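Local structure of A-type flavoprotein (Giardia intestinalis, 2Q9U) at residues A[25-39]-A[172-184]. The protein scavenges O2 as a flavodiiron protein, probably passing electrons from its flavin mononucleotide to a mu-oxo-diiron site. Numbering follows the deposited sequence.
Sequences WMVRIFHGYHTDEGS and GFGQHYATSRRWA. With NO3 (nitrate ion), chain C.
Glu37 O takes two bonds, one from Ala178 N (2.9 Å) and one from water 3, which also donates to Ala178 O. This joint illustrates how a beta hairpin, here 29-34 with its type I' turn, and the type I turn Thr35-Gly38 after it can pack on the loop following strand 166-170 in a metallo-beta-lactamase-like domain. At the centre lies His176, whose CG stands anti to its carbonyl carbon (chi1 -69°), carrying the imidazole against Phe30 and Tyr33 of the hairpin and toward Thr35 and Ser39. His176 ND1 meets Ser39 OG at 2.7 Å, in the plane of the ring, a hydrogen bond in which either atom could be the donor. That bond helps fix the rotation of a ring already hemmed in by neighbours. The CD2 edge of His176 points at the face of Tyr33 in an edge-to-face pair, planes 74° apart, while Thr35 CG2 makes a CH-pi contact over one imidazole face. Phe30, which also touches Asp89 of the diiron site and Tyr267 of a neighbouring subunit, brings CE2 to 3.4 Å from His176 CE1. Farther along, the Trp25 ring receives Ala178 CB against one face, toward the rim. Beside the cluster, a nitrate, probably from the crystallisation liquor, accepts through O1 a 2.8 Å bond from His31 NE2.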
loop_
_atom_site.group_PDB
_atom_site.type_symbol
_atom_site.label_atom_id
_atom_site.label_comp_id
_atom_site.label_asym_id
_atom_site.label_seq_id
_atom_site.Cartn_x
_atom_site.Cartn_y
_atom_site.Cartn_z
ATOM N N TRP A 25 11.698 8.639 11.836
ATOM C CA TRP A 25 10.400 9.186 11.414
ATOM C C TRP A 25 9.738 8.343 10.308
ATOM O O TRP A 25 8.520 8.177 10.286
ATOM C CB TRP A 25 10.589 10.630 10.930
ATOM C CG TRP A 25 10.983 11.588 12.055
ATOM C CD1 TRP A 25 12.238 12.096 12.325
ATOM C CD2 TRP A 25 10.113 12.117 13.061
ATOM N NE1 TRP A 25 12.186 12.916 13.433
ATOM C CE2 TRP A 25 10.890 12.963 13.886
ATOM C CE3 TRP A 25 8.736 11.970 13.336
ATOM C CZ2 TRP A 25 10.344 13.661 14.958
ATOM C CZ3 TRP A 25 8.195 12.677 14.408
ATOM C CH2 TRP A 25 8.996 13.496 15.207
ATOM N N MET A 26 10.532 7.772 9.427
ATOM C CA MET A 26 9.996 7.188 8.197
ATOM C C MET A 26 9.720 5.693 8.185
ATOM O O MET A 26 9.003 5.203 7.285
ATOM C CB MET A 26 10.919 7.544 7.045
ATOM C CG MET A 26 10.980 9.050 6.887
ATOM S SD MET A 26 11.892 9.569 5.459
ATOM C CE MET A 26 13.504 9.046 5.864
ATOM N N VAL A 27 10.285 4.962 9.150
ATOM C CA VAL A 27 10.175 3.502 9.118
ATOM C C VAL A 27 8.706 3.086 9.241
ATOM O O VAL A 27 7.965 3.593 10.108
ATOM C CB VAL A 27 11.092 2.765 10.134
ATOM C CG1 VAL A 27 10.733 3.062 11.598
ATOM C CG2 VAL A 27 11.096 1.238 9.866
ATOM N N ARG A 28 8.281 2.199 8.346
ATOM C CA ARG A 28 6.890 1.700 8.373
ATOM C C ARG A 28 6.778 0.189 8.496
ATOM O O ARG A 28 5.755 -0.323 8.956
ATOM C CB ARG A 28 6.070 2.208 7.166
ATOM C CG ARG A 28 5.776 3.717 7.215
ATOM C CD ARG A 28 4.814 4.112 8.343
ATOM N NE ARG A 28 4.704 5.573 8.422
ATOM C CZ ARG A 28 5.485 6.366 9.164
ATOM N NH1 ARG A 28 6.408 5.848 9.974
ATOM N NH2 ARG A 28 5.321 7.689 9.124
ATOM N N ILE A 29 7.822 -0.512 8.076
ATOM C CA ILE A 29 7.895 -1.963 8.246
ATOM C C ILE A 29 9.251 -2.254 8.865
ATOM O O ILE A 29 10.289 -1.842 8.335
ATOM C CB ILE A 29 7.715 -2.755 6.910
ATOM C CG1 ILE A 29 6.397 -2.403 6.216
ATOM C CG2 ILE A 29 7.794 -4.301 7.175
ATOM C CD1 ILE A 29 5.165 -2.858 6.946
ATOM N N PHE A 30 9.244 -2.929 10.007
ATOM C CA PHE A 30 10.476 -3.161 10.741
ATOM C C PHE A 30 10.495 -4.610 11.180
ATOM O O PHE A 30 9.790 -4.999 12.118
ATOM C CB PHE A 30 10.570 -2.207 11.944
ATOM C CG PHE A 30 11.775 -2.444 12.824
ATOM C CD1 PHE A 30 13.034 -2.682 12.263
ATOM C CD2 PHE A 30 11.637 -2.478 14.197
ATOM C CE1 PHE A 30 14.163 -2.929 13.078
ATOM C CE2 PHE A 30 12.745 -2.697 15.033
ATOM C CZ PHE A 30 14.006 -2.926 14.475
ATOM N N HIS A 31 11.306 -5.402 10.470
ATOM C CA HIS A 31 11.332 -6.860 10.624
ATOM C C HIS A 31 9.918 -7.454 10.569
ATOM O O HIS A 31 9.564 -8.340 11.330
ATOM C CB HIS A 31 12.166 -7.297 11.860
ATOM C CG HIS A 31 11.533 -7.025 13.195
ATOM N ND1 HIS A 31 10.344 -7.607 13.600
ATOM C CD2 HIS A 31 11.963 -6.282 14.246
ATOM C CE1 HIS A 31 10.058 -7.212 14.828
ATOM N NE2 HIS A 31 11.021 -6.402 15.242
ATOM N N GLY A 32 9.099 -6.920 9.660
ATOM C CA GLY A 32 7.706 -7.336 9.544
ATOM C C GLY A 32 6.723 -6.711 10.524
ATOM O O GLY A 32 5.517 -6.962 10.426
ATOM N N TYR A 33 7.209 -5.901 11.469
ATOM C CA TYR A 33 6.315 -5.138 12.377
ATOM C C TYR A 33 5.801 -3.892 11.640
ATOM O O TYR A 33 6.583 -3.110 11.084
ATOM C CB TYR A 33 7.073 -4.739 13.658
ATOM C CG TYR A 33 6.294 -4.050 14.788
ATOM C CD1 TYR A 33 5.745 -2.771 14.633
ATOM C CD2 TYR A 33 6.178 -4.653 16.031
ATOM C CE1 TYR A 33 5.053 -2.134 15.681
ATOM C CE2 TYR A 33 5.501 -4.033 17.083
ATOM C CZ TYR A 33 4.945 -2.787 16.901
ATOM O OH TYR A 33 4.310 -2.191 17.938
ATOM N N HIS A 34 4.492 -3.698 11.621
ATOM C CA HIS A 34 3.958 -2.510 10.962
ATOM C C HIS A 34 4.111 -1.337 11.910
ATOM O O HIS A 34 3.285 -1.162 12.811
ATOM C CB HIS A 34 2.502 -2.716 10.577
ATOM C CG HIS A 34 2.334 -3.482 9.309
ATOM N ND1 HIS A 34 2.761 -4.783 9.167
ATOM C CD2 HIS A 34 1.782 -3.132 8.124
ATOM C CE1 HIS A 34 2.484 -5.205 7.943
ATOM N NE2 HIS A 34 1.897 -4.216 7.288
ATOM N N THR A 35 5.184 -0.561 11.730
ATOM C CA THR A 35 5.482 0.528 12.653
ATOM C C THR A 35 4.760 1.769 12.132
ATOM O O THR A 35 5.383 2.626 11.536
ATOM C CB THR A 35 7.025 0.805 12.800
ATOM O OG1 THR A 35 7.618 0.975 11.509
ATOM C CG2 THR A 35 7.717 -0.350 13.499
ATOM N N ASP A 36 3.442 1.845 12.348
ATOM C CA ASP A 36 2.625 2.909 11.736
ATOM C C ASP A 36 3.048 4.290 12.214
ATOM O O ASP A 36 2.859 5.285 11.500
ATOM C CB ASP A 36 1.143 2.724 12.070
ATOM C CG ASP A 36 0.526 1.521 11.370
ATOM O OD1 ASP A 36 1.194 0.875 10.538
ATOM O OD2 ASP A 36 -0.649 1.229 11.657
ATOM N N GLU A 37 3.608 4.328 13.422
ATOM C CA GLU A 37 4.106 5.578 14.009
ATOM C C GLU A 37 5.632 5.739 14.072
ATOM O O GLU A 37 6.110 6.549 14.852
ATOM C CB GLU A 37 3.454 5.813 15.371
ATOM C CG GLU A 37 1.926 5.804 15.229
ATOM C CD GLU A 37 1.226 6.262 16.466
ATOM O OE1 GLU A 37 1.566 7.338 16.999
ATOM O OE2 GLU A 37 0.329 5.522 16.894
ATOM N N GLY A 38 6.360 5.025 13.214
ATOM C CA GLY A 38 7.827 5.119 13.169
ATOM C C GLY A 38 8.415 4.451 14.410
ATOM O O GLY A 38 7.749 3.635 15.052
ATOM N N SER A 39 9.664 4.785 14.748
ATOM C CA SER A 39 10.267 4.293 15.989
ATOM C C SER A 39 11.389 5.262 16.330
ATOM O O SER A 39 11.526 6.305 15.703
ATOM C CB SER A 39 10.831 2.883 15.758
ATOM O OG SER A 39 11.294 2.276 16.969
ATOM N N GLY A 172 13.432 -3.535 26.442
ATOM C CA GLY A 172 12.466 -3.506 27.545
ATOM C C GLY A 172 11.820 -2.145 27.716
ATOM O O GLY A 172 12.499 -1.111 27.653
ATOM N N PHE A 173 10.505 -2.152 27.936
ATOM C CA PHE A 173 9.708 -0.934 28.151
ATOM C C PHE A 173 9.623 -0.049 26.913
ATOM O O PHE A 173 9.164 1.088 26.989
ATOM C CB PHE A 173 10.182 -0.112 29.367
ATOM C CG PHE A 173 10.022 -0.842 30.668
ATOM C CD1 PHE A 173 11.035 -1.701 31.125
ATOM C CD2 PHE A 173 8.857 -0.700 31.409
ATOM C CE1 PHE A 173 10.870 -2.412 32.335
ATOM C CE2 PHE A 173 8.677 -1.398 32.619
ATOM C CZ PHE A 173 9.694 -2.254 33.072
ATOM N N GLY A 174 10.030 -0.605 25.766
ATOM C CA GLY A 174 10.048 0.148 24.521
ATOM C C GLY A 174 8.701 0.274 23.843
ATOM O O GLY A 174 7.758 -0.506 24.116
ATOM N N GLN A 175 8.612 1.246 22.922
ATOM C CA GLN A 175 7.483 1.307 21.996
ATOM C C GLN A 175 8.037 1.877 20.691
ATOM O O GLN A 175 8.929 2.747 20.686
ATOM C CB GLN A 175 6.320 2.205 22.486
ATOM C CG GLN A 175 6.321 2.592 23.989
ATOM C CD GLN A 175 7.375 3.652 24.319
ATOM O OE1 GLN A 175 7.450 4.705 23.673
ATOM N NE2 GLN A 175 8.176 3.388 25.339
ATOM N N HIS A 176 7.504 1.369 19.582
ATOM C CA HIS A 176 7.864 1.904 18.270
ATOM C C HIS A 176 7.050 3.174 18.076
ATOM O O HIS A 176 5.884 3.172 17.604
ATOM C CB HIS A 176 7.645 0.862 17.167
ATOM C CG HIS A 176 8.603 -0.281 17.233
ATOM N ND1 HIS A 176 9.975 -0.113 17.265
ATOM C CD2 HIS A 176 8.384 -1.620 17.225
ATOM C CE1 HIS A 176 10.557 -1.300 17.303
ATOM N NE2 HIS A 176 9.614 -2.231 17.271
ATOM N N TYR A 177 7.649 4.268 18.537
ATOM C CA TYR A 177 6.968 5.555 18.562
ATOM C C TYR A 177 7.953 6.683 18.243
ATOM O O TYR A 177 8.856 6.942 19.041
ATOM C CB TYR A 177 6.316 5.767 19.940
ATOM C CG TYR A 177 5.495 7.032 20.107
ATOM C CD1 TYR A 177 4.742 7.556 19.057
ATOM C CD2 TYR A 177 5.474 7.712 21.340
ATOM C CE1 TYR A 177 3.971 8.726 19.231
ATOM C CE2 TYR A 177 4.708 8.852 21.512
ATOM C CZ TYR A 177 3.973 9.360 20.473
ATOM O OH TYR A 177 3.235 10.508 20.679
ATOM N N ALA A 178 7.818 7.307 17.062
ATOM C CA ALA A 178 8.656 8.445 16.700
ATOM C C ALA A 178 8.010 9.736 17.214
ATOM O O ALA A 178 6.887 10.055 16.820
ATOM C CB ALA A 178 8.875 8.547 15.137
ATOM N N THR A 179 8.753 10.481 18.037
ATOM C CA THR A 179 8.290 11.738 18.646
ATOM C C THR A 179 9.508 12.566 19.051
ATOM O O THR A 179 10.597 12.012 19.226
ATOM C CB THR A 179 7.326 11.492 19.854
ATOM O OG1 THR A 179 7.050 12.728 20.511
ATOM C CG2 THR A 179 7.914 10.475 20.872
ATOM N N SER A 180 9.337 13.880 19.170
ATOM C CA SER A 180 10.408 14.725 19.661
ATOM C C SER A 180 10.442 14.682 21.187
ATOM O O SER A 180 11.423 15.113 21.799
ATOM C CB SER A 180 10.259 16.172 19.148
ATOM O OG SER A 180 9.087 16.775 19.676
ATOM N N ARG A 181 9.382 14.133 21.788
ATOM C CA ARG A 181 9.285 14.012 23.251
ATOM C C ARG A 181 10.138 12.835 23.721
ATOM O O ARG A 181 10.115 11.789 23.112
ATOM C CB ARG A 181 7.824 13.749 23.681
ATOM C CG ARG A 181 6.936 14.993 23.862
ATOM C CD ARG A 181 6.511 15.681 22.553
ATOM N NE ARG A 181 5.526 16.748 22.803
ATOM C CZ ARG A 181 4.201 16.569 22.835
ATOM N NH1 ARG A 181 3.662 15.371 22.617
ATOM N NH2 ARG A 181 3.403 17.600 23.094
ATOM N N ARG A 182 10.840 13.001 24.836
ATOM C CA ARG A 182 11.628 11.906 25.385
ATOM C C ARG A 182 10.954 11.145 26.502
ATOM O O ARG A 182 11.386 10.044 26.839
ATOM C CB ARG A 182 13.034 12.378 25.807
ATOM C CG ARG A 182 13.806 13.069 24.658
ATOM C CD ARG A 182 14.092 12.110 23.440
ATOM N NE ARG A 182 14.426 12.967 22.287
ATOM C CZ ARG A 182 13.885 12.915 21.090
ATOM N NH1 ARG A 182 12.996 11.953 20.764
ATOM N NH2 ARG A 182 14.286 13.824 20.194
ATOM N N TRP A 183 9.898 11.721 27.087
ATOM C CA TRP A 183 9.249 11.103 28.240
ATOM C C TRP A 183 7.773 10.815 27.976
ATOM O O TRP A 183 7.086 11.620 27.355
ATOM C CB TRP A 183 9.311 12.020 29.445
ATOM C CG TRP A 183 10.672 12.383 29.932
ATOM C CD1 TRP A 183 11.316 13.572 29.751
ATOM C CD2 TRP A 183 11.533 11.569 30.734
ATOM N NE1 TRP A 183 12.537 13.549 30.396
ATOM C CE2 TRP A 183 12.690 12.340 31.018
ATOM C CE3 TRP A 183 11.443 10.258 31.239
ATOM C CZ2 TRP A 183 13.767 11.839 31.773
ATOM C CZ3 TRP A 183 12.511 9.763 32.016
ATOM C CH2 TRP A 183 13.656 10.559 32.264
ATOM N N ALA A 184 7.299 9.707 28.533
ATOM C CA ALA A 184 5.917 9.251 28.345
ATOM C C ALA A 184 4.909 10.308 28.827
ATOM O O ALA A 184 3.889 10.571 28.169
ATOM C CB ALA A 184 5.701 7.909 29.080
HETATM N N NO3 C . 12.930 -5.021 18.395
HETATM O O1 NO3 C . 11.852 -5.142 17.543
HETATM O O2 NO3 C . 13.285 -3.766 18.815
HETATM O O3 NO3 C . 13.623 -6.113 18.875
HETATM O O HOH W 1 5.122 -0.251 19.636
HETATM O O HOH W 2 4.788 2.450 15.105
HETATM O O HOH W 3 5.130 9.272 14.927
#